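Local coordinates for protein malic enzyme (Entamoeba histolytica, PDB 3NV9) that probably catalyses the NAD(P)-dependent oxidative decarboxylation of malate to pyruvate, as other members of the malic enzyme family do, at residues L4-L15 with R24-L35. Sequence-based numbering, arbitrary orientation.
Sequences LKADLSNLEECL and RAVAKTQFYKEL. With SO4 (sulfate ion), chain D; SO4 (sulfate ion), chain H.
Leu11 faces Lys28 and Leu15 faces Arg24 where a loop with one short, weakly bonded turn of helix about 11-14 rests on the long helix 21-43, Leu15 CA and Arg24 CA coming to 7.1 Å. Branched leucines suit the buried middle: the two methyls of Leu8 and of Leu11 reach different partners. Leu11, its CG anti to the backbone N (chi1 170°), lays CD1 over one face of the Phe31 ring, a CH-pi contact 4.1 Å from the centroid, while CD2 packs against Tyr32 CE2 at 3.7 Å. Leu8 brings CD2 to the edge of the same Phe31 ring and meets Leu35 tip to tip, CD1 to CD2. Leu4 CD2 adds an oblique contact at Phe31 CE1.

Polar groups close the other end. Arginine, long and rich in N-H groups, can serve two carbonyls and a carboxylate: Arg24 NH1 donates to Glu12 O at 3.0 Å, nearly straight (167°), and forms a longer salt bridge to Glu12 OE1 within the guanidinium plane; NH2 bonds weakly to Leu15 O, a link doubled by a water. Leu15 CB lies over a guanidinium face. Glu12 has an oxygen for each cation; bent at chi2 (-68°), it offers the syn lone pair of OE2 to Lys28 NZ, 3.0 Å away, whose strongest partner is Asp352 O, within a long lysine's reach.

Helix 470-485 packs on Cys14 and Phe31, and Trp60 of the second subunit covers Leu8, placing this N-terminal loop-and-helix layer at the dimer interface.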
loop_
_atom_site.group_PDB
_atom_site.type_symbol
_atom_site.label_atom_id
_atom_site.label_comp_id
_atom_site.label_asym_id
_atom_site.label_seq_id
_atom_site.Cartn_x
_atom_site.Cartn_y
_atom_site.Cartn_z
ATOM N N LEU A 4 -29.697 18.181 -7.653
ATOM C CA LEU A 4 -28.680 17.349 -8.201
ATOM C C LEU A 4 -29.066 15.868 -8.055
ATOM O O LEU A 4 -29.623 15.467 -7.044
ATOM C CB LEU A 4 -27.441 17.657 -7.387
ATOM C CG LEU A 4 -26.093 18.038 -7.943
ATOM C CD1 LEU A 4 -26.044 18.518 -9.423
ATOM C CD2 LEU A 4 -25.604 19.018 -6.962
ATOM N N LYS A 5 -28.766 15.075 -9.074
ATOM C CA LYS A 5 -28.960 13.621 -9.017
ATOM C C LYS A 5 -27.839 12.930 -8.277
ATOM O O LYS A 5 -26.694 13.392 -8.309
ATOM C CB LYS A 5 -29.044 13.017 -10.425
ATOM C CG LYS A 5 -30.227 13.548 -11.228
ATOM C CD LYS A 5 -30.397 12.816 -12.515
ATOM C CE LYS A 5 -31.514 13.479 -13.280
ATOM N NZ LYS A 5 -31.654 12.805 -14.588
ATOM N N ALA A 6 -28.152 11.791 -7.658
ATOM C CA ALA A 6 -27.111 11.013 -6.962
ATOM C C ALA A 6 -25.862 10.786 -7.817
ATOM O O ALA A 6 -24.750 10.723 -7.292
ATOM C CB ALA A 6 -27.662 9.652 -6.422
ATOM N N ASP A 7 -26.056 10.654 -9.124
ATOM C CA ASP A 7 -24.946 10.292 -10.008
ATOM C C ASP A 7 -24.218 11.495 -10.548
ATOM O O ASP A 7 -23.281 11.347 -11.339
ATOM C CB ASP A 7 -25.386 9.320 -11.131
ATOM C CG ASP A 7 -26.263 9.980 -12.200
ATOM O OD1 ASP A 7 -26.653 11.184 -12.095
ATOM O OD2 ASP A 7 -26.555 9.262 -13.174
ATOM N N LEU A 8 -24.661 12.680 -10.141
ATOM C CA LEU A 8 -24.002 13.938 -10.546
ATOM C C LEU A 8 -24.051 14.271 -12.061
ATOM O O LEU A 8 -23.258 15.094 -12.524
ATOM C CB LEU A 8 -22.537 13.948 -10.091
ATOM C CG LEU A 8 -22.430 14.346 -8.631
ATOM C CD1 LEU A 8 -20.901 14.394 -8.223
ATOM C CD2 LEU A 8 -23.184 15.670 -8.336
ATOM N N SER A 9 -24.933 13.600 -12.803
ATOM C CA SER A 9 -25.079 13.778 -14.284
ATOM C C SER A 9 -25.710 15.096 -14.750
ATOM O O SER A 9 -25.616 15.439 -15.923
ATOM C CB SER A 9 -25.884 12.606 -14.900
ATOM O OG SER A 9 -27.023 12.313 -14.072
ATOM N N ASN A 10 -26.348 15.840 -13.852
ATOM C CA ASN A 10 -27.174 16.953 -14.260
ATOM C C ASN A 10 -26.741 18.256 -13.603
ATOM O O ASN A 10 -27.577 19.111 -13.283
ATOM C CB ASN A 10 -28.642 16.668 -13.932
ATOM C CG ASN A 10 -28.918 16.610 -12.414
ATOM O OD1 ASN A 10 -28.056 16.201 -11.606
ATOM N ND2 ASN A 10 -30.143 16.998 -12.024
ATOM N N LEU A 11 -25.440 18.403 -13.388
ATOM C CA LEU A 11 -24.948 19.603 -12.731
ATOM C C LEU A 11 -25.241 20.854 -13.574
ATOM O O LEU A 11 -25.685 21.847 -13.026
ATOM C CB LEU A 11 -23.460 19.513 -12.383
ATOM C CG LEU A 11 -22.857 20.848 -11.915
ATOM C CD1 LEU A 11 -23.271 21.225 -10.517
ATOM C CD2 LEU A 11 -21.334 20.806 -12.010
ATOM N N GLU A 12 -24.983 20.779 -14.880
ATOM C CA GLU A 12 -25.271 21.854 -15.825
ATOM C C GLU A 12 -26.663 22.475 -15.623
ATOM O O GLU A 12 -26.798 23.710 -15.555
ATOM C CB GLU A 12 -25.074 21.402 -17.286
ATOM C CG GLU A 12 -23.635 20.924 -17.641
ATOM C CD GLU A 12 -22.545 22.024 -17.644
ATOM O OE1 GLU A 12 -22.838 23.207 -17.958
ATOM O OE2 GLU A 12 -21.364 21.688 -17.356
ATOM N N GLU A 13 -27.661 21.625 -15.457
ATOM C CA GLU A 13 -29.062 22.050 -15.316
ATOM C C GLU A 13 -29.361 22.590 -13.926
ATOM O O GLU A 13 -30.334 23.302 -13.736
ATOM C CB GLU A 13 -30.006 20.885 -15.643
ATOM C CG GLU A 13 -29.834 20.321 -17.077
ATOM C CD GLU A 13 -28.669 19.274 -17.259
ATOM O OE1 GLU A 13 -27.632 19.289 -16.557
ATOM O OE2 GLU A 13 -28.782 18.414 -18.150
ATOM N N CYS A 14 -28.545 22.221 -12.937
ATOM C CA CYS A 14 -28.755 22.697 -11.568
ATOM C C CYS A 14 -28.080 24.040 -11.345
ATOM O O CYS A 14 -28.273 24.683 -10.318
ATOM C CB CYS A 14 -28.253 21.670 -10.544
ATOM S SG CYS A 14 -29.171 20.102 -10.599
ATOM N N LEU A 15 -27.242 24.433 -12.299
ATOM C CA LEU A 15 -26.625 25.741 -12.277
ATOM C C LEU A 15 -27.592 26.675 -12.992
ATOM O O LEU A 15 -28.008 26.421 -14.143
ATOM C CB LEU A 15 -25.255 25.725 -12.950
ATOM C CG LEU A 15 -23.921 25.635 -12.186
ATOM C CD1 LEU A 15 -24.020 25.463 -10.703
ATOM C CD2 LEU A 15 -23.057 24.589 -12.784
ATOM N N ARG A 24 -20.528 30.612 -14.427
ATOM C CA ARG A 24 -20.827 29.198 -14.583
ATOM C C ARG A 24 -19.525 28.370 -14.485
ATOM O O ARG A 24 -19.458 27.420 -13.692
ATOM C CB ARG A 24 -21.655 28.938 -15.861
ATOM C CG ARG A 24 -21.662 27.477 -16.354
ATOM C CD ARG A 24 -22.642 27.243 -17.539
ATOM N NE ARG A 24 -23.974 27.682 -17.176
ATOM C CZ ARG A 24 -24.958 26.864 -16.811
ATOM N NH1 ARG A 24 -24.778 25.547 -16.768
ATOM N NH2 ARG A 24 -26.130 27.371 -16.477
ATOM N N ALA A 25 -18.484 28.769 -15.228
ATOM C CA ALA A 25 -17.175 28.107 -15.135
ATOM C C ALA A 25 -16.573 28.134 -13.731
ATOM O O ALA A 25 -16.046 27.129 -13.237
ATOM C CB ALA A 25 -16.165 28.663 -16.172
ATOM N N VAL A 26 -16.646 29.289 -13.078
ATOM C CA VAL A 26 -16.052 29.425 -11.748
ATOM C C VAL A 26 -16.854 28.576 -10.796
ATOM O O VAL A 26 -16.260 27.897 -9.988
ATOM C CB VAL A 26 -16.014 30.899 -11.273
ATOM C CG1 VAL A 26 -15.650 31.009 -9.741
ATOM C CG2 VAL A 26 -15.012 31.677 -12.112
ATOM N N ALA A 27 -18.189 28.589 -10.901
ATOM C CA ALA A 27 -19.066 27.823 -9.996
ATOM C C ALA A 27 -18.898 26.332 -10.145
ATOM O O ALA A 27 -18.969 25.636 -9.154
ATOM C CB ALA A 27 -20.547 28.183 -10.129
ATOM N N LYS A 28 -18.637 25.834 -11.343
ATOM C CA LYS A 28 -18.276 24.414 -11.459
ATOM C C LYS A 28 -17.005 24.071 -10.702
ATOM O O LYS A 28 -16.907 22.989 -10.095
ATOM C CB LYS A 28 -18.096 24.012 -12.905
ATOM C CG LYS A 28 -19.431 23.896 -13.637
ATOM C CD LYS A 28 -19.256 24.016 -15.176
ATOM C CE LYS A 28 -18.580 22.771 -15.754
ATOM N NZ LYS A 28 -18.596 22.808 -17.249
ATOM N N THR A 29 -16.031 24.983 -10.743
ATOM C CA THR A 29 -14.742 24.750 -10.127
ATOM C C THR A 29 -14.968 24.675 -8.597
ATOM O O THR A 29 -14.603 23.703 -7.948
ATOM C CB THR A 29 -13.699 25.819 -10.590
ATOM O OG1 THR A 29 -13.730 25.931 -12.028
ATOM C CG2 THR A 29 -12.246 25.436 -10.208
ATOM N N GLN A 30 -15.624 25.696 -8.059
ATOM C CA GLN A 30 -15.942 25.818 -6.649
ATOM C C GLN A 30 -16.847 24.679 -6.181
ATOM O O GLN A 30 -16.618 24.145 -5.101
ATOM C CB GLN A 30 -16.558 27.185 -6.381
ATOM C CG GLN A 30 -15.470 28.341 -6.293
ATOM C CD GLN A 30 -14.453 28.077 -5.156
ATOM O OE1 GLN A 30 -14.872 27.804 -4.039
ATOM N NE2 GLN A 30 -13.135 28.052 -5.470
ATOM N N PHE A 31 -17.831 24.267 -6.986
ATOM C CA PHE A 31 -18.680 23.108 -6.592
ATOM C C PHE A 31 -17.827 21.833 -6.368
ATOM O O PHE A 31 -17.903 21.198 -5.273
ATOM C CB PHE A 31 -19.791 22.823 -7.597
ATOM C CG PHE A 31 -20.477 21.480 -7.392
ATOM C CD1 PHE A 31 -21.393 21.301 -6.348
ATOM C CD2 PHE A 31 -20.192 20.396 -8.231
ATOM C CE1 PHE A 31 -22.018 20.043 -6.133
ATOM C CE2 PHE A 31 -20.829 19.147 -8.052
ATOM C CZ PHE A 31 -21.740 18.965 -6.998
ATOM N N TYR A 32 -17.001 21.499 -7.364
ATOM C CA TYR A 32 -16.165 20.327 -7.289
ATOM C C TYR A 32 -15.088 20.419 -6.240
ATOM O O TYR A 32 -14.818 19.425 -5.576
ATOM C CB TYR A 32 -15.601 19.934 -8.637
ATOM C CG TYR A 32 -16.650 19.278 -9.518
ATOM C CD1 TYR A 32 -17.290 18.092 -9.122
ATOM C CD2 TYR A 32 -17.014 19.841 -10.731
ATOM C CE1 TYR A 32 -18.253 17.514 -9.905
ATOM C CE2 TYR A 32 -17.982 19.253 -11.522
ATOM C CZ TYR A 32 -18.581 18.107 -11.116
ATOM O OH TYR A 32 -19.533 17.544 -11.930
ATOM N N LYS A 33 -14.482 21.587 -6.031
ATOM C CA LYS A 33 -13.589 21.685 -4.871
ATOM C C LYS A 33 -14.347 21.463 -3.560
ATOM O O LYS A 33 -13.895 20.718 -2.712
ATOM C CB LYS A 33 -12.844 23.024 -4.815
ATOM C CG LYS A 33 -11.841 23.312 -5.976
ATOM C CD LYS A 33 -11.408 24.822 -6.008
ATOM C CE LYS A 33 -10.028 24.958 -6.756
ATOM N NZ LYS A 33 -9.600 26.406 -7.060
ATOM N N GLU A 34 -15.496 22.110 -3.369
ATOM C CA GLU A 34 -16.204 21.956 -2.095
ATOM C C GLU A 34 -16.743 20.525 -1.880
ATOM O O GLU A 34 -16.719 20.005 -0.757
ATOM C CB GLU A 34 -17.316 22.976 -2.059
ATOM C CG GLU A 34 -18.109 22.984 -0.779
ATOM C CD GLU A 34 -17.351 23.526 0.431
ATOM O OE1 GLU A 34 -16.215 24.058 0.324
ATOM O OE2 GLU A 34 -17.924 23.392 1.526
ATOM N N LEU A 35 -17.227 19.894 -2.955
ATOM C CA LEU A 35 -17.618 18.482 -2.912
ATOM C C LEU A 35 -16.397 17.627 -2.668
ATOM O O LEU A 35 -16.488 16.676 -1.917
ATOM C CB LEU A 35 -18.261 18.002 -4.209
ATOM C CG LEU A 35 -18.796 16.559 -4.220
ATOM C CD1 LEU A 35 -19.845 16.475 -3.056
ATOM C CD2 LEU A 35 -19.493 16.224 -5.559
HETATM S S SO4 D . -10.058 27.279 -3.355
HETATM O O1 SO4 D . -9.678 27.579 -4.716
HETATM O O2 SO4 D . -9.734 25.845 -3.158
HETATM O O3 SO4 D . -9.286 28.061 -2.388
HETATM O O4 SO4 D . -11.478 27.587 -3.179
HETATM S S SO4 H . -31.288 10.333 -8.319
HETATM O O1 SO4 H . -32.207 10.550 -9.439
HETATM O O2 SO4 H . -31.891 9.458 -7.316
HETATM O O3 SO4 H . -30.060 9.731 -8.881
HETATM O O4 SO4 H . -30.993 11.589 -7.623
HETATM O O HOH W 1 -28.648 25.970 -16.762
#